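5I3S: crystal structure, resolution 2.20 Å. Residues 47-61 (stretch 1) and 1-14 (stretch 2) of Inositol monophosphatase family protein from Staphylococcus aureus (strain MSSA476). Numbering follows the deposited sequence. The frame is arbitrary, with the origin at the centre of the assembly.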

# COMPACT_ATOMS: atom_id res chain seq x y z
N ASP A 47 7.08 25.46 -9.78
CA ASP A 47 7.31 26.70 -10.58
C ASP A 47 6.37 26.79 -11.78
O ASP A 47 5.87 27.88 -12.07
CB ASP A 47 8.77 26.78 -11.05
CG ASP A 47 9.71 27.12 -9.93
OD1 ASP A 47 9.23 27.71 -8.94
OD2 ASP A 47 10.92 26.81 -10.03
N PHE A 48 6.10 25.66 -12.44
CA PHE A 48 5.09 25.63 -13.52
C PHE A 48 3.73 25.96 -12.96
O PHE A 48 3.04 26.80 -13.52
CB PHE A 48 5.04 24.24 -14.21
CG PHE A 48 3.88 24.10 -15.17
CD1 PHE A 48 3.82 24.85 -16.36
CD2 PHE A 48 2.82 23.24 -14.90
CE1 PHE A 48 2.75 24.72 -17.25
CE2 PHE A 48 1.76 23.09 -15.80
CZ PHE A 48 1.72 23.85 -16.96
N ILE A 49 3.34 25.31 -11.86
CA ILE A 49 2.00 25.53 -11.25
C ILE A 49 1.83 26.96 -10.72
O ILE A 49 0.83 27.61 -11.00
CB ILE A 49 1.67 24.48 -10.18
CG1 ILE A 49 1.53 23.09 -10.84
CG2 ILE A 49 0.39 24.83 -9.43
CD1 ILE A 49 1.62 21.92 -9.86
N PHE A 50 2.83 27.43 -9.98
CA PHE A 50 2.88 28.82 -9.54
C PHE A 50 2.73 29.83 -10.72
O PHE A 50 1.86 30.71 -10.71
CB PHE A 50 4.20 29.04 -8.79
CG PHE A 50 4.44 30.45 -8.37
CD1 PHE A 50 3.59 31.08 -7.45
CD2 PHE A 50 5.54 31.16 -8.87
CE1 PHE A 50 3.82 32.39 -7.05
CE2 PHE A 50 5.78 32.47 -8.47
CZ PHE A 50 4.91 33.09 -7.56
N ASP A 51 3.54 29.66 -11.75
CA ASP A 51 3.61 30.66 -12.84
C ASP A 51 2.38 30.71 -13.68
O ASP A 51 2.01 31.76 -14.15
CB ASP A 51 4.80 30.43 -13.77
CG ASP A 51 6.10 30.68 -13.10
OD1 ASP A 51 6.14 31.43 -12.10
OD2 ASP A 51 7.10 30.08 -13.57
N THR A 52 1.79 29.57 -13.91
CA THR A 52 0.53 29.49 -14.65
C THR A 52 -0.62 30.14 -13.88
O THR A 52 -1.43 30.84 -14.49
CB THR A 52 0.21 28.02 -14.93
OG1 THR A 52 1.29 27.49 -15.68
CG2 THR A 52 -1.12 27.82 -15.67
N ILE A 53 -0.70 29.90 -12.57
CA ILE A 53 -1.73 30.55 -11.73
C ILE A 53 -1.53 32.10 -11.79
O ILE A 53 -2.45 32.79 -12.17
CB ILE A 53 -1.74 30.07 -10.24
CG1 ILE A 53 -2.03 28.55 -10.10
CG2 ILE A 53 -2.79 30.85 -9.45
CD1 ILE A 53 -1.40 27.93 -8.85
N LEU A 54 -0.32 32.58 -11.45
CA LEU A 54 0.07 34.01 -11.44
C LEU A 54 -0.20 34.76 -12.76
O LEU A 54 -0.68 35.89 -12.75
CB LEU A 54 1.56 34.18 -11.04
N GLU A 55 0.13 34.13 -13.90
CA GLU A 55 -0.16 34.69 -15.24
C GLU A 55 -1.65 34.94 -15.43
O GLU A 55 -2.05 35.93 -16.04
CB GLU A 55 0.34 33.76 -16.37
N THR A 56 -2.47 34.04 -14.93
CA THR A 56 -3.88 34.02 -15.28
C THR A 56 -4.75 34.72 -14.26
O THR A 56 -5.71 35.35 -14.63
CB THR A 56 -4.36 32.58 -15.51
OG1 THR A 56 -3.40 31.88 -16.34
CG2 THR A 56 -5.71 32.57 -16.19
N TYR A 57 -4.44 34.54 -12.98
CA TYR A 57 -5.15 35.20 -11.87
C TYR A 57 -4.08 35.90 -11.04
O TYR A 57 -3.54 35.29 -10.10
CB TYR A 57 -5.88 34.16 -11.04
CG TYR A 57 -7.05 33.51 -11.72
CD1 TYR A 57 -8.28 34.16 -11.80
CD2 TYR A 57 -6.94 32.21 -12.26
CE1 TYR A 57 -9.36 33.57 -12.41
CE2 TYR A 57 -8.03 31.59 -12.87
CZ TYR A 57 -9.24 32.27 -12.94
OH TYR A 57 -10.35 31.69 -13.54
N PRO A 58 -3.73 37.15 -11.40
CA PRO A 58 -2.51 37.72 -10.80
C PRO A 58 -2.53 37.93 -9.31
O PRO A 58 -1.45 37.90 -8.72
CB PRO A 58 -2.36 39.05 -11.55
CG PRO A 58 -2.99 38.79 -12.87
CD PRO A 58 -4.20 37.97 -12.54
N ASN A 59 -3.73 38.08 -8.71
CA ASN A 59 -3.92 38.35 -7.26
C ASN A 59 -4.12 37.12 -6.36
O ASN A 59 -4.26 37.28 -5.14
CB ASN A 59 -5.14 39.27 -7.04
CG ASN A 59 -4.98 40.60 -7.72
OD1 ASN A 59 -5.92 41.11 -8.31
ND2 ASN A 59 -3.75 41.15 -7.69
N HIS A 60 -4.14 35.92 -6.95
CA HIS A 60 -4.25 34.69 -6.16
C HIS A 60 -2.97 34.41 -5.39
O HIS A 60 -1.87 34.80 -5.80
CB HIS A 60 -4.64 33.51 -7.05
CG HIS A 60 -6.04 33.59 -7.54
ND1 HIS A 60 -6.69 32.52 -8.10
CD2 HIS A 60 -6.94 34.60 -7.50
CE1 HIS A 60 -7.93 32.87 -8.42
NE2 HIS A 60 -8.10 34.13 -8.06
N GLN A 61 -3.15 33.80 -4.22
CA GLN A 61 -2.05 33.41 -3.37
C GLN A 61 -1.84 31.89 -3.53
O GLN A 61 -2.79 31.14 -3.75
CB GLN A 61 -2.39 33.74 -1.92
CG GLN A 61 -3.08 35.09 -1.66
CD GLN A 61 -2.79 35.58 -0.25
OE1 GLN A 61 -1.66 35.99 0.05
NE2 GLN A 61 -3.81 35.54 0.62
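Stretch 2 1-14: MALYGFAQGLIQEA

Two helices that pack without a single hydrogen bond between them must rely on the fit of their surfaces, and the amino-terminal helix of this inositol monophosphatase family protein is a compact example. Residues 2-14 form one helix, which continues later in the chain; its backbone is held by regular i to i+4 hydrogen bonds, beginning with Gly5 N to Met1 O. It lies on helix 47-56 in a nearly antiparallel sense, the axes crossing at 151° and approaching to 10.4 Å. The register follows from that direction: Ala14 lies near Ile49 (CA to CA 7.1 Å), Ala7 near Ile53 (CA to CA 8.6 Å) and Leu3 near Tyr57 (CA to CA 9.2 Å). The backbones are therefore closer at the Ala14 end than at the Leu3 end.

The central bump is Leu10, a classic knob in a hole. Its CA-to-CB bond points sideways, but with chi1 t and chi2 p the end of the side chain comes nearer to the other helix and settles among Phe48, Ile49, Thr52 and Ile53. The two methyls meet different walls of this hollow: Leu10 CD1 lies 3.5 Å from Thr52 CG2 and 3.6 Å from Phe48 CE2, while Leu10 CD2 lies 3.9 Å from Ile53 CG1 and 4.1 Å from Ile49 CG2. Thr52 turns its methyl to the knob, while its OG1 donates a hydrogen bond to Phe48 O (2.9 Å) within its own helix.

One turn further along, Ala14 fits between the side chains of Phe48 and Ile49, its CB 3.8 Å from Phe48 CD2 and 4.0 Å from Ile49 CG1. The Phe48 ring also reaches the aliphatic part of Glu13, with Phe48 CZ 4.2 Å from Glu13 CG.

In the other direction Phe6 is the second large bump, and its ring is pressed into the last turn of helix 47-56. The edge of the Phe6 ring meets backbone: Phe6 CZ is 3.5 Å from Thr52 O and 4.0 Å from Ile53 CA. Over one face lies the methyl CG2 of Thr56, whose OG1 donates a hydrogen bond to Thr52 O at 2.9 Å. Tyr57 directs its edge toward the face of Phe6, the centroids 5.5 Å apart and the planes at 69°, with Tyr57 CE2 3.7 Å from Phe6 CD2.

Tyr57 is the first residue to leave helical geometry, and the type I turn from Tyr57 to His60 extends the packing surface beyond the helix. Leu3 rests against both of these rings: Leu3 CD1 is 4.0 Å from Tyr57 CE2 and, at the edge of the imidazole, 4.1 Å from His60 CE1. The tyrosine reaches on past it, placing Tyr57 OH 3.7 Å from Leu3 CA. Altogether 538 Å² is buried, both sides summed, and most of the share of stretch 2 comes from Leu3, Phe6, Leu10 and Ala14.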

# COMPACT_ATOMS: atom_id res chain seq x y z
N MET A 1 -17.81 27.72 -12.93
CA MET A 1 -16.95 26.51 -13.21
C MET A 1 -15.60 26.88 -13.82
O MET A 1 -14.83 26.00 -14.10
CB MET A 1 -17.69 25.48 -14.10
N ALA A 2 -15.31 28.17 -14.00
CA ALA A 2 -14.19 28.59 -14.82
C ALA A 2 -12.87 28.23 -14.17
O ALA A 2 -12.06 27.53 -14.76
CB ALA A 2 -14.24 30.09 -15.08
N LEU A 3 -12.68 28.71 -12.94
CA LEU A 3 -11.48 28.49 -12.14
C LEU A 3 -11.23 26.98 -11.84
O LEU A 3 -10.10 26.54 -11.87
CB LEU A 3 -11.55 29.34 -10.85
CG LEU A 3 -10.72 29.00 -9.61
CD1 LEU A 3 -9.26 29.24 -9.82
CD2 LEU A 3 -11.21 29.83 -8.43
N TYR A 4 -12.29 26.24 -11.51
CA TYR A 4 -12.27 24.79 -11.40
C TYR A 4 -11.68 24.11 -12.63
O TYR A 4 -10.80 23.26 -12.49
CB TYR A 4 -13.69 24.28 -11.21
CG TYR A 4 -13.79 22.82 -10.91
CD1 TYR A 4 -13.19 22.29 -9.76
CD2 TYR A 4 -14.50 21.96 -11.74
CE1 TYR A 4 -13.29 20.94 -9.45
CE2 TYR A 4 -14.60 20.61 -11.43
CZ TYR A 4 -13.99 20.11 -10.29
OH TYR A 4 -14.09 18.77 -9.96
N GLY A 5 -12.20 24.49 -13.81
CA GLY A 5 -11.76 23.96 -15.08
C GLY A 5 -10.30 24.26 -15.35
O GLY A 5 -9.57 23.37 -15.77
N PHE A 6 -9.89 25.52 -15.14
CA PHE A 6 -8.46 25.93 -15.20
C PHE A 6 -7.58 25.06 -14.26
O PHE A 6 -6.49 24.65 -14.63
CB PHE A 6 -8.34 27.43 -14.88
CG PHE A 6 -6.93 27.93 -14.63
CD1 PHE A 6 -6.05 28.15 -15.68
CD2 PHE A 6 -6.50 28.21 -13.37
CE1 PHE A 6 -4.76 28.63 -15.46
CE2 PHE A 6 -5.20 28.66 -13.14
CZ PHE A 6 -4.33 28.87 -14.19
N ALA A 7 -8.08 24.75 -13.06
CA ALA A 7 -7.27 23.98 -12.11
C ALA A 7 -7.09 22.56 -12.61
O ALA A 7 -6.01 22.03 -12.59
CB ALA A 7 -7.90 24.01 -10.73
N GLN A 8 -8.19 21.97 -13.06
CA GLN A 8 -8.25 20.62 -13.59
C GLN A 8 -7.24 20.39 -14.71
O GLN A 8 -6.47 19.45 -14.65
CB GLN A 8 -9.68 20.34 -14.03
CG GLN A 8 -9.99 18.94 -14.45
CD GLN A 8 -11.43 18.58 -14.21
OE1 GLN A 8 -11.95 18.76 -13.11
NE2 GLN A 8 -12.10 18.10 -15.23
N GLY A 9 -7.22 21.26 -15.69
CA GLY A 9 -6.31 21.12 -16.82
C GLY A 9 -4.87 21.33 -16.43
O GLY A 9 -3.99 20.53 -16.77
N LEU A 10 -4.65 22.39 -15.65
CA LEU A 10 -3.34 22.68 -15.06
C LEU A 10 -2.74 21.47 -14.34
O LEU A 10 -1.58 21.13 -14.54
CB LEU A 10 -3.46 23.84 -14.07
CG LEU A 10 -2.20 24.21 -13.30
CD1 LEU A 10 -1.10 24.59 -14.28
CD2 LEU A 10 -2.47 25.35 -12.36
N ILE A 11 -3.50 20.81 -13.49
CA ILE A 11 -2.89 19.71 -12.71
C ILE A 11 -2.52 18.53 -13.65
O ILE A 11 -1.46 17.94 -13.51
CB ILE A 11 -3.74 19.31 -11.49
CG1 ILE A 11 -2.92 18.50 -10.49
CG2 ILE A 11 -5.03 18.62 -11.89
CD1 ILE A 11 -3.68 18.20 -9.21
N GLN A 12 -3.40 18.24 -14.61
CA GLN A 12 -3.18 17.20 -15.61
C GLN A 12 -1.98 17.51 -16.50
O GLN A 12 -1.12 16.67 -16.72
CB GLN A 12 -4.44 17.00 -16.45
CG GLN A 12 -5.50 16.24 -15.69
CD GLN A 12 -6.86 16.26 -16.39
OE1 GLN A 12 -7.58 17.27 -16.37
NE2 GLN A 12 -7.23 15.14 -16.98
N GLU A 13 -1.88 18.74 -16.93
CA GLU A 13 -0.78 19.18 -17.75
C GLU A 13 0.55 19.14 -16.97
O GLU A 13 1.58 18.68 -17.51
CB GLU A 13 -1.16 20.57 -18.33
CG GLU A 13 -0.26 21.13 -19.43
CD GLU A 13 0.09 20.13 -20.49
OE1 GLU A 13 -0.84 19.50 -21.05
OE2 GLU A 13 1.31 19.96 -20.74
N ALA A 14 0.54 19.57 -15.71
CA ALA A 14 1.69 19.41 -14.80
C ALA A 14 2.07 17.94 -14.63
O ALA A 14 3.23 17.62 -14.45
CB ALA A 14 1.41 20.03 -13.44